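Local structure of dicer Related Helicase (Caenorhabditis elegans, 6M6Q) at residues B[32-37]-B[122-127]; B[24-29]-B[132-137]; B[28-33]-B[186-191]; B[36-41]-B[227-232]. The protein probably acts as an ATP-hydrolysing RNA helicase of the RIG-I-like receptor subfamily that binds double- and single-stranded RNA, of which this chain is the N-terminal domain. All coordinates share one frame; numbering follows the deposited sequence.

Contact 1 of 4, residues B[32-37]-B[122-127]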
# COMPACT_ATOMS: atom_id res chain seq x y z
N LEU B 32 16.42 2.55 1.00
CA LEU B 32 17.26 3.03 2.15
C LEU B 32 16.39 3.69 3.23
O LEU B 32 16.96 4.37 4.09
CB LEU B 32 18.30 4.05 1.65
CG LEU B 32 19.48 3.50 0.87
CD1 LEU B 32 20.19 4.63 0.15
CD2 LEU B 32 20.44 2.78 1.79
N LYS B 33 15.07 3.56 3.17
CA LYS B 33 14.14 4.28 4.09
C LYS B 33 14.44 3.91 5.56
O LYS B 33 14.27 4.78 6.40
CB LYS B 33 12.69 4.02 3.71
CG LYS B 33 12.12 2.65 4.05
CD LYS B 33 10.62 2.59 3.80
CE LYS B 33 9.90 1.62 4.68
NZ LYS B 33 8.60 1.25 4.10
N TRP B 34 14.87 2.67 5.86
CA TRP B 34 15.14 2.23 7.26
C TRP B 34 16.47 2.81 7.72
O TRP B 34 16.58 3.17 8.93
CB TRP B 34 15.10 0.70 7.39
CG TRP B 34 13.73 0.12 7.18
CD1 TRP B 34 13.38 -0.87 6.31
CD2 TRP B 34 12.51 0.53 7.83
NE1 TRP B 34 12.03 -1.12 6.38
CE2 TRP B 34 11.47 -0.27 7.30
CE3 TRP B 34 12.19 1.46 8.83
CZ2 TRP B 34 10.15 -0.16 7.72
CZ3 TRP B 34 10.87 1.59 9.23
CH2 TRP B 34 9.87 0.79 8.68
N LYS B 35 17.43 2.96 6.79
CA LYS B 35 18.76 3.57 7.07
C LYS B 35 18.57 5.07 7.24
O LYS B 35 19.26 5.64 8.09
CB LYS B 35 19.76 3.23 5.96
CG LYS B 35 21.15 3.87 6.11
CD LYS B 35 21.85 3.54 7.43
CE LYS B 35 23.21 4.18 7.60
NZ LYS B 35 23.61 4.15 9.03
N PHE B 36 17.60 5.66 6.53
CA PHE B 36 17.26 7.10 6.64
C PHE B 36 16.63 7.38 8.00
O PHE B 36 17.04 8.34 8.65
CB PHE B 36 16.33 7.52 5.50
CG PHE B 36 15.64 8.84 5.72
CD1 PHE B 36 16.36 10.03 5.76
CD2 PHE B 36 14.26 8.91 5.88
CE1 PHE B 36 15.73 11.24 5.97
CE2 PHE B 36 13.63 10.11 6.08
CZ PHE B 36 14.36 11.28 6.12
N LEU B 37 15.68 6.53 8.42
CA LEU B 37 15.07 6.57 9.79
C LEU B 37 16.19 6.42 10.80
O LEU B 37 16.26 7.26 11.67
CB LEU B 37 14.01 5.47 9.96
CG LEU B 37 13.23 5.46 11.29
CD1 LEU B 37 12.33 6.70 11.45
CD2 LEU B 37 12.39 4.19 11.40
N CYS B 122 4.30 6.41 9.84
CA CYS B 122 3.57 7.70 9.68
C CYS B 122 4.54 8.79 9.21
O CYS B 122 4.14 9.60 8.37
CB CYS B 122 2.88 8.14 10.96
SG CYS B 122 2.08 9.76 10.80
N PHE B 123 5.77 8.79 9.71
CA PHE B 123 6.80 9.78 9.32
C PHE B 123 7.26 9.49 7.88
O PHE B 123 7.11 10.37 7.02
CB PHE B 123 7.96 9.77 10.29
CG PHE B 123 9.21 10.46 9.82
CD1 PHE B 123 9.27 11.84 9.74
CD2 PHE B 123 10.35 9.74 9.54
CE1 PHE B 123 10.44 12.48 9.40
CE2 PHE B 123 11.53 10.38 9.20
CZ PHE B 123 11.57 11.75 9.12
N LEU B 124 7.75 8.27 7.65
CA LEU B 124 8.39 7.85 6.38
C LEU B 124 7.40 7.99 5.21
O LEU B 124 7.81 8.50 4.17
CB LEU B 124 8.91 6.41 6.52
CG LEU B 124 10.12 6.23 7.44
CD1 LEU B 124 10.70 4.83 7.32
CD2 LEU B 124 11.19 7.27 7.15
N ASN B 125 6.14 7.58 5.39
CA ASN B 125 5.12 7.59 4.30
C ASN B 125 4.69 9.03 3.97
O ASN B 125 4.10 9.21 2.92
CB ASN B 125 3.89 6.76 4.64
CG ASN B 125 4.18 5.28 4.72
OD1 ASN B 125 5.17 4.79 4.16
ND2 ASN B 125 3.33 4.56 5.42
N THR B 126 4.91 9.98 4.88
CA THR B 126 4.58 11.41 4.68
C THR B 126 5.72 12.11 3.91
O THR B 126 5.41 12.80 2.93
CB THR B 126 4.29 12.10 6.03
OG1 THR B 126 3.23 11.42 6.69
CG2 THR B 126 3.89 13.55 5.87
N VAL B 127 6.97 11.90 4.32
CA VAL B 127 8.15 12.68 3.85
C VAL B 127 8.73 12.07 2.56
O VAL B 127 9.26 12.81 1.79
CB VAL B 127 9.25 12.80 4.93
CG1 VAL B 127 8.73 13.44 6.18
CG2 VAL B 127 9.88 11.47 5.24
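Helix segments 33-37 and 122-127 cross at 114°, with axes 11.1 Å apart at their closest, and the backbones come nearest at Lys33 and Leu124. Leu124 is the knob of the interface: its side chain fits into a hole formed by Lys33, Trp34, Phe36 and Leu37. With CG anti to the carbonyl carbon, beside the backbone N, its two methyl groups reach different walls of that hole. Leu124 CD1 lies 3.7 Å from the carbonyl oxygen of Lys33 and 3.8 Å from CZ3 of Trp34, the leucine running roughly at right angles to the tryptophan side chain. Leu124 CD2 meets the edge of the Phe36 ring, 3.7 Å from CD2 of Phe36. This single knob-into-hole contact by Leu124 sets the start of helix 33-42 against the C-terminal end of the long helix 94-127, within the all-helical N-terminal domain, which is probably CARD-like. No hydrogen bond crosses between the segments. Phe36 and Phe123 both place CG anti to the backbone N. Their rings lie within 12° of parallel but are slid apart, with centroids separated by 5.9 Å, so they overlap little; the approach is CE2 of Phe36 to CE2 of Phe123, 3.8 Å. Val127 CG2 joins the edge of the Phe36 ring and also sits over the centre of one face of Phe123. Further out, Phe52 and Phe55 meet the Phe123 ring, Phe55 edge-to-face, while Leu262 and Leu266 of helix 262-271 pack on Trp34. At the more exposed border, the extended chain of Lys33 crosses Leu124 obliquely.

Contact 2 of 4, residues B[24-29]-B[132-137]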
# COMPACT_ATOMS: atom_id res chain seq x y z
N TYR B 24 12.83 7.00 -11.84
CA TYR B 24 13.10 5.72 -11.16
C TYR B 24 13.84 5.96 -9.82
O TYR B 24 14.05 4.97 -9.08
CB TYR B 24 13.88 4.80 -12.10
CG TYR B 24 13.22 4.56 -13.43
CD1 TYR B 24 12.26 3.57 -13.59
CD2 TYR B 24 13.58 5.29 -14.56
CE1 TYR B 24 11.68 3.31 -14.82
CE2 TYR B 24 13.00 5.05 -15.80
CZ TYR B 24 12.03 4.06 -15.92
OH TYR B 24 11.45 3.80 -17.12
N PHE B 25 14.18 7.21 -9.49
CA PHE B 25 14.95 7.55 -8.26
C PHE B 25 14.10 7.42 -6.98
O PHE B 25 14.56 6.79 -6.05
CB PHE B 25 15.61 8.92 -8.31
CG PHE B 25 16.20 9.36 -6.99
CD1 PHE B 25 17.35 8.77 -6.48
CD2 PHE B 25 15.58 10.33 -6.22
CE1 PHE B 25 17.88 9.17 -5.26
CE2 PHE B 25 16.12 10.74 -5.01
CZ PHE B 25 17.26 10.15 -4.53
N PRO B 26 12.92 8.08 -6.81
CA PRO B 26 12.21 8.05 -5.53
C PRO B 26 12.11 6.65 -4.90
O PRO B 26 12.43 6.51 -3.75
CB PRO B 26 10.81 8.58 -5.88
CG PRO B 26 11.09 9.54 -7.01
CD PRO B 26 12.19 8.88 -7.81
N ALA B 27 11.70 5.65 -5.69
CA ALA B 27 11.47 4.25 -5.26
C ALA B 27 12.80 3.60 -4.89
O ALA B 27 12.84 2.82 -3.92
CB ALA B 27 10.79 3.46 -6.36
N TYR B 28 13.84 3.85 -5.67
CA TYR B 28 15.17 3.28 -5.43
C TYR B 28 15.71 3.85 -4.11
O TYR B 28 16.12 3.06 -3.25
CB TYR B 28 16.10 3.52 -6.62
CG TYR B 28 17.41 2.77 -6.48
CD1 TYR B 28 18.55 3.41 -6.02
CD2 TYR B 28 17.47 1.41 -6.69
CE1 TYR B 28 19.73 2.71 -5.81
CE2 TYR B 28 18.64 0.70 -6.51
CZ TYR B 28 19.77 1.36 -6.06
OH TYR B 28 20.94 0.66 -5.90
N PHE B 29 15.60 5.16 -3.91
CA PHE B 29 16.04 5.84 -2.66
C PHE B 29 15.31 5.23 -1.45
O PHE B 29 15.94 5.10 -0.40
CB PHE B 29 15.79 7.35 -2.73
CG PHE B 29 16.22 8.10 -1.50
CD1 PHE B 29 17.53 8.51 -1.35
CD2 PHE B 29 15.32 8.35 -0.47
CE1 PHE B 29 17.93 9.18 -0.20
CE2 PHE B 29 15.73 9.02 0.67
CZ PHE B 29 17.03 9.45 0.80
N LYS B 132 9.08 17.72 -2.08
CA LYS B 132 9.73 18.68 -1.15
C LYS B 132 10.43 17.89 -0.04
O LYS B 132 11.53 18.29 0.36
CB LYS B 132 8.71 19.67 -0.57
CG LYS B 132 7.81 20.36 -1.59
CD LYS B 132 6.71 21.24 -0.99
CE LYS B 132 5.60 20.45 -0.31
NZ LYS B 132 4.68 19.81 -1.27
N GLY B 133 9.78 16.83 0.43
CA GLY B 133 10.27 15.94 1.50
C GLY B 133 11.42 15.06 1.06
O GLY B 133 12.30 14.82 1.87
N LEU B 134 11.41 14.60 -0.18
CA LEU B 134 12.54 13.81 -0.75
C LEU B 134 13.76 14.70 -0.92
O LEU B 134 14.87 14.21 -0.69
CB LEU B 134 12.11 13.20 -2.08
CG LEU B 134 11.78 11.73 -2.02
CD1 LEU B 134 10.94 11.33 -3.21
CD2 LEU B 134 13.04 10.89 -1.93
N ARG B 135 13.56 15.95 -1.29
CA ARG B 135 14.64 16.96 -1.40
C ARG B 135 15.36 17.03 -0.06
O ARG B 135 16.60 16.95 -0.05
CB ARG B 135 14.08 18.32 -1.82
CG ARG B 135 13.63 18.40 -3.27
CD ARG B 135 14.79 18.62 -4.19
NE ARG B 135 14.41 18.53 -5.59
CZ ARG B 135 15.28 18.43 -6.59
NH1 ARG B 135 14.84 18.37 -7.84
NH2 ARG B 135 16.59 18.43 -6.35
N ILE B 136 14.61 17.15 1.03
CA ILE B 136 15.18 17.30 2.39
C ILE B 136 15.92 16.00 2.73
O ILE B 136 17.07 16.09 3.25
CB ILE B 136 14.11 17.65 3.43
CG1 ILE B 136 13.34 18.91 3.02
CG2 ILE B 136 14.75 17.81 4.80
CD1 ILE B 136 12.18 19.24 3.92
N ALA B 137 15.31 14.86 2.41
CA ALA B 137 15.86 13.52 2.71
C ALA B 137 17.15 13.31 1.92
O ALA B 137 18.09 12.73 2.47
CB ALA B 137 14.85 12.46 2.41
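Segment 132-137, near the start of helix 131-144, opens with Lys132, which takes no part here and packs on Lys63 of the second subunit. One residue further on, Gly133 accepts the backbone N-H of Ala137 at its carbonyl oxygen, an ordinary i to i+4 helix bond. Leu134 follows and does most of the touching; the closest CA atoms across the interface are its own and that of Pro26. Although its CB does not point straight at helix 25-29, the branched end bends over, and its methyl groups divide between partners. CD1 of Leu134 rests 3.8 Å from CB of Pro26. CD2 of Leu134 reaches two aromatic rings, coming within 3.7 Å of CD2 of Phe29 and, more loosely, 4.4 Å of CE2 of Phe25. Leu134 and Phe29 slide past each other in opposite directions, so that they mesh alongside one another. Arg135 makes a cation-pi contact with Phe20, a residue that also packs on Phe25 and Leu134. Ala137, a turn after Leu134, supplies the last touch: its CB is 4.0 Å from CE2 of Phe29, while the tip of that ring, CZ, lies 3.8 Å from the carbonyl oxygen of Ala137. Phe29 gets there with CG anti to its backbone N (chi1 -180°), and its CB covers part of one face of Phe25. No polar bond links the segments: this is an apolar helix-helix packing contact in the all-helical N-terminal domain, with segments 25-29 and 132-137 crossing at 51°.

Contact 3 of 4, residues B[28-33]-B[186-191]; sequences YFRLLK and KLDRVA
Arg30 and Asp188 hold the firm polar part of this contact through a side-on salt bridge, in which the guanidinium offers NE and NH2 to separate carboxylate oxygens. NE of Arg30 donates to OD2 of Asp188 over 2.9 Å, nearly straight at 173°, and NH2 of Arg30 donates to OD1 of Asp188, also over 2.9 Å. Both acceptors lie close to the guanidinium plane, but the carboxylate is turned 33° against it: OD1 uses its syn lone pair, whereas OD2 is met from above the carboxylate plane. A bend at chi3 of Arg30 brings the guanidinium round to this position. Asp188 OD1 also accepts from the backbone N of Gln185, and Arg30 NH1 donates to the carbonyl oxygen of Leu128 while the guanidinium makes a cation-pi interaction with Phe129.

Beside the bridge lies an apolar patch. CD2 of Leu31 touches CB of Ala191 at 3.7 Å, and CD1 of Leu31 meets CD2 of Leu187 at 3.9 Å, the two leucines crossing at about a right angle. The looser side is near Lys33, whose NZ stays 6.9 Å from OD2 of Asp188, too far for a bond though the opposite charges may still attract weakly.

Here helix 25-29 and the 3-10 turn at 30-31 lean on helix 186-193; from helix 262-271, Phe269 and Leu270 pack on Leu31 and Leu266 on Ala191, while Phe309 of helix 301-310 lies against Val190.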
# COMPACT_ATOMS: atom_id res chain seq x y z
N TYR B 28 13.84 3.85 -5.67
CA TYR B 28 15.17 3.28 -5.43
C TYR B 28 15.71 3.85 -4.11
O TYR B 28 16.12 3.06 -3.25
CB TYR B 28 16.10 3.52 -6.62
CG TYR B 28 17.41 2.77 -6.48
CD1 TYR B 28 18.55 3.41 -6.02
CD2 TYR B 28 17.47 1.41 -6.69
CE1 TYR B 28 19.73 2.71 -5.81
CE2 TYR B 28 18.64 0.70 -6.51
CZ TYR B 28 19.77 1.36 -6.06
OH TYR B 28 20.94 0.66 -5.90
N PHE B 29 15.60 5.16 -3.91
CA PHE B 29 16.04 5.84 -2.66
C PHE B 29 15.31 5.23 -1.45
O PHE B 29 15.94 5.10 -0.40
CB PHE B 29 15.79 7.35 -2.73
CG PHE B 29 16.22 8.10 -1.50
CD1 PHE B 29 17.53 8.51 -1.35
CD2 PHE B 29 15.32 8.35 -0.47
CE1 PHE B 29 17.93 9.18 -0.20
CE2 PHE B 29 15.73 9.02 0.67
CZ PHE B 29 17.03 9.45 0.80
N ARG B 30 14.03 4.87 -1.61
CA ARG B 30 13.15 4.35 -0.51
C ARG B 30 13.52 2.91 -0.13
O ARG B 30 13.00 2.45 0.87
CB ARG B 30 11.67 4.45 -0.91
CG ARG B 30 11.14 5.87 -0.86
CD ARG B 30 9.65 5.95 -0.93
NE ARG B 30 9.09 5.45 -2.18
CZ ARG B 30 8.70 6.22 -3.21
NH1 ARG B 30 8.86 7.54 -3.18
NH2 ARG B 30 8.15 5.66 -4.28
N LEU B 31 14.47 2.27 -0.83
CA LEU B 31 15.08 0.98 -0.38
C LEU B 31 16.06 1.27 0.78
O LEU B 31 16.37 0.31 1.54
CB LEU B 31 15.76 0.26 -1.55
CG LEU B 31 14.82 -0.18 -2.69
CD1 LEU B 31 15.59 -0.48 -3.97
CD2 LEU B 31 14.01 -1.39 -2.29
N LEU B 32 16.42 2.55 1.00
CA LEU B 32 17.26 3.03 2.15
C LEU B 32 16.39 3.69 3.23
O LEU B 32 16.96 4.37 4.09
CB LEU B 32 18.30 4.05 1.65
CG LEU B 32 19.48 3.50 0.87
CD1 LEU B 32 20.19 4.63 0.15
CD2 LEU B 32 20.44 2.78 1.79
N LYS B 33 15.07 3.56 3.17
CA LYS B 33 14.14 4.28 4.09
C LYS B 33 14.44 3.91 5.56
O LYS B 33 14.27 4.78 6.40
CB LYS B 33 12.69 4.02 3.71
CG LYS B 33 12.12 2.65 4.05
CD LYS B 33 10.62 2.59 3.80
CE LYS B 33 9.90 1.62 4.68
NZ LYS B 33 8.60 1.25 4.10
N LYS B 186 5.75 -0.29 -8.15
CA LYS B 186 5.85 -1.76 -8.03
C LYS B 186 6.98 -2.11 -7.05
O LYS B 186 6.75 -2.89 -6.14
CB LYS B 186 6.06 -2.38 -9.41
CG LYS B 186 5.04 -3.44 -9.78
CD LYS B 186 5.47 -4.31 -10.93
CE LYS B 186 5.12 -3.73 -12.28
NZ LYS B 186 5.77 -4.49 -13.37
N LEU B 187 8.15 -1.50 -7.22
CA LEU B 187 9.36 -1.70 -6.38
C LEU B 187 8.99 -1.63 -4.89
O LEU B 187 9.43 -2.53 -4.12
CB LEU B 187 10.40 -0.64 -6.75
CG LEU B 187 11.74 -0.77 -6.05
CD1 LEU B 187 12.25 -2.21 -6.13
CD2 LEU B 187 12.76 0.20 -6.63
N ASP B 188 8.28 -0.58 -4.47
CA ASP B 188 7.91 -0.35 -3.06
C ASP B 188 7.06 -1.54 -2.57
O ASP B 188 7.24 -1.96 -1.41
CB ASP B 188 7.20 1.00 -2.86
CG ASP B 188 7.96 2.23 -3.35
OD1 ASP B 188 7.51 2.82 -4.39
OD2 ASP B 188 8.92 2.64 -2.66
N ARG B 189 6.18 -2.09 -3.42
CA ARG B 189 5.26 -3.20 -3.06
C ARG B 189 6.04 -4.52 -2.95
O ARG B 189 5.81 -5.25 -1.97
CB ARG B 189 4.13 -3.35 -4.08
CG ARG B 189 3.12 -2.20 -4.03
CD ARG B 189 2.05 -2.30 -5.10
NE ARG B 189 1.63 -0.98 -5.54
CZ ARG B 189 1.84 -0.47 -6.74
NH1 ARG B 189 1.44 0.76 -7.01
NH2 ARG B 189 2.46 -1.18 -7.67
N VAL B 190 6.88 -4.83 -3.92
CA VAL B 190 7.56 -6.16 -3.99
C VAL B 190 8.59 -6.24 -2.85
O VAL B 190 8.51 -7.20 -2.08
CB VAL B 190 8.19 -6.42 -5.37
CG1 VAL B 190 8.71 -7.85 -5.48
CG2 VAL B 190 7.21 -6.15 -6.50
N ALA B 191 9.46 -5.24 -2.73
CA ALA B 191 10.54 -5.14 -1.71
C ALA B 191 9.93 -5.18 -0.30
O ALA B 191 10.54 -5.79 0.59
CB ALA B 191 11.31 -3.87 -1.93

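Contact 4 of 4, residues B[36-41]-B[227-232]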
# COMPACT_ATOMS: atom_id res chain seq x y z
N PHE B 36 17.60 5.66 6.53
CA PHE B 36 17.26 7.10 6.64
C PHE B 36 16.63 7.38 8.00
O PHE B 36 17.04 8.34 8.65
CB PHE B 36 16.33 7.52 5.50
CG PHE B 36 15.64 8.84 5.72
CD1 PHE B 36 16.36 10.03 5.76
CD2 PHE B 36 14.26 8.91 5.88
CE1 PHE B 36 15.73 11.24 5.97
CE2 PHE B 36 13.63 10.11 6.08
CZ PHE B 36 14.36 11.28 6.12
N LEU B 37 15.68 6.53 8.42
CA LEU B 37 15.07 6.57 9.79
C LEU B 37 16.19 6.42 10.80
O LEU B 37 16.26 7.26 11.67
CB LEU B 37 14.01 5.47 9.96
CG LEU B 37 13.23 5.46 11.29
CD1 LEU B 37 12.33 6.70 11.45
CD2 LEU B 37 12.39 4.19 11.40
N ASP B 38 17.08 5.43 10.59
CA ASP B 38 18.24 5.16 11.50
C ASP B 38 19.06 6.44 11.70
O ASP B 38 19.42 6.71 12.87
CB ASP B 38 19.12 4.02 11.00
CG ASP B 38 20.21 3.67 12.00
OD1 ASP B 38 21.37 4.07 11.77
OD2 ASP B 38 19.87 3.12 13.06
N VAL B 39 19.34 7.19 10.63
CA VAL B 39 20.18 8.43 10.62
C VAL B 39 19.45 9.53 11.42
O VAL B 39 20.09 10.17 12.28
CB VAL B 39 20.50 8.89 9.17
CG1 VAL B 39 20.99 10.33 9.11
CG2 VAL B 39 21.51 7.96 8.50
N CYS B 40 18.15 9.71 11.18
CA CYS B 40 17.31 10.70 11.90
C CYS B 40 17.29 10.37 13.41
O CYS B 40 17.34 11.30 14.20
CB CYS B 40 15.89 10.75 11.34
SG CYS B 40 15.78 11.33 9.63
N VAL B 41 17.25 9.09 13.77
CA VAL B 41 17.17 8.64 15.19
C VAL B 41 18.55 8.79 15.84
O VAL B 41 18.60 9.26 16.98
CB VAL B 41 16.65 7.19 15.29
CG1 VAL B 41 16.90 6.61 16.67
CG2 VAL B 41 15.18 7.10 14.92
N GLN B 227 24.49 -0.73 7.07
CA GLN B 227 24.27 -1.28 8.43
C GLN B 227 23.68 -0.17 9.27
O GLN B 227 24.07 1.00 9.07
CB GLN B 227 25.59 -1.71 9.09
CG GLN B 227 26.51 -2.50 8.19
CD GLN B 227 25.96 -3.86 7.92
OE1 GLN B 227 25.46 -4.53 8.83
NE2 GLN B 227 26.01 -4.27 6.66
N LEU B 228 22.74 -0.51 10.15
CA LEU B 228 22.06 0.48 11.02
C LEU B 228 22.95 0.73 12.23
O LEU B 228 23.67 -0.20 12.62
CB LEU B 228 20.67 -0.03 11.41
CG LEU B 228 19.76 -0.45 10.25
CD1 LEU B 228 18.46 -1.06 10.78
CD2 LEU B 228 19.45 0.74 9.32
N SER B 229 22.97 1.97 12.71
CA SER B 229 23.84 2.46 13.80
C SER B 229 23.11 2.39 15.15
O SER B 229 23.82 2.35 16.17
CB SER B 229 24.32 3.86 13.52
OG SER B 229 24.97 3.94 12.26
N THR B 230 21.76 2.42 15.16
CA THR B 230 20.97 2.48 16.43
C THR B 230 20.42 1.09 16.80
O THR B 230 20.11 0.30 15.90
CB THR B 230 19.85 3.54 16.41
OG1 THR B 230 18.74 3.12 15.61
CG2 THR B 230 20.33 4.90 15.93
N ASP B 231 20.29 0.82 18.08
CA ASP B 231 19.64 -0.41 18.59
C ASP B 231 18.13 -0.29 18.34
O ASP B 231 17.52 -1.32 17.96
CB ASP B 231 19.99 -0.65 20.06
CG ASP B 231 21.46 -0.98 20.27
OD1 ASP B 231 21.76 -1.91 21.04
OD2 ASP B 231 22.31 -0.31 19.65
N LEU B 232 17.59 0.93 18.47
CA LEU B 232 16.13 1.23 18.42
C LEU B 232 15.53 0.74 17.09
O LEU B 232 14.48 0.08 17.13
CB LEU B 232 15.92 2.74 18.58
CG LEU B 232 14.48 3.22 18.74
CD1 LEU B 232 14.41 4.42 19.68
CD2 LEU B 232 13.84 3.57 17.40
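A helix N-cap is tied here to the flank of another helix: Thr230, the N-cap residue of helix 231-236, and the Ser229 before it are gripped by the carboxylate of Asp38 on helix 33-42. Asp38 places CG anti to its backbone N (chi1 -174°), which brings the carboxylate to Thr230, tip to tip. Three bonds then hold it. OD1 of Asp38 accepts from the backbone N of Ser229 at 2.8 Å, well above the carboxylate plane. OD2 of Asp38 takes two donors: the backbone N of Thr230, 2.9 Å away and received on the syn lone pair, and OG1 of Thr230, at 2.8 Å and from above the plane. With both oxygens engaged, the rotation of the carboxylate is largely fixed, and the donors probably favour its charged form; Lys35 NZ adds a long, weak ion pair to OD1 of Asp38.

Thr230 holds OG1 in the crowded position between its backbone N and carbonyl carbon (chi1 75°). From there the same oxygen donates a hydrogen bond to OD2 of Asp38 and accepts weakly from the backbone N of Val233, capping the helix. CG2, anti to the carbonyl carbon, turns back to Val41. Leu228 lays its CD2 against CB of Asp38, shielding the aliphatic root of the acid. Val41 puts CG1 anti to its own backbone N, and this methyl lies 3.9 Å from CG2 of Thr230 and 4.4 Å from CD2 of Leu232.

How the contacts relate
All four contacts start from residues 24-41, so the short helix 25-29 and helix 33-42 are fastened in turn to four later parts of the chain. Contacts 2 and 3 share Tyr28 and Phe29, their centres 11 Å apart, and Ala27 packs on Leu187 and Asp188. Contacts 1 and 2 lie about 10 Å apart, centre to centre, and touch where Phe36 CE1 comes 3.9 Å from Ala137 CB; their second segments sit on successive helices, 94-127 and 131-144. Contact 1 meets contact 4 through Lys35, whose NZ lies 3.2 Å from Gln227 O, a probable hydrogen bond. The centres of contacts 3 and 4 are about 18 Å apart.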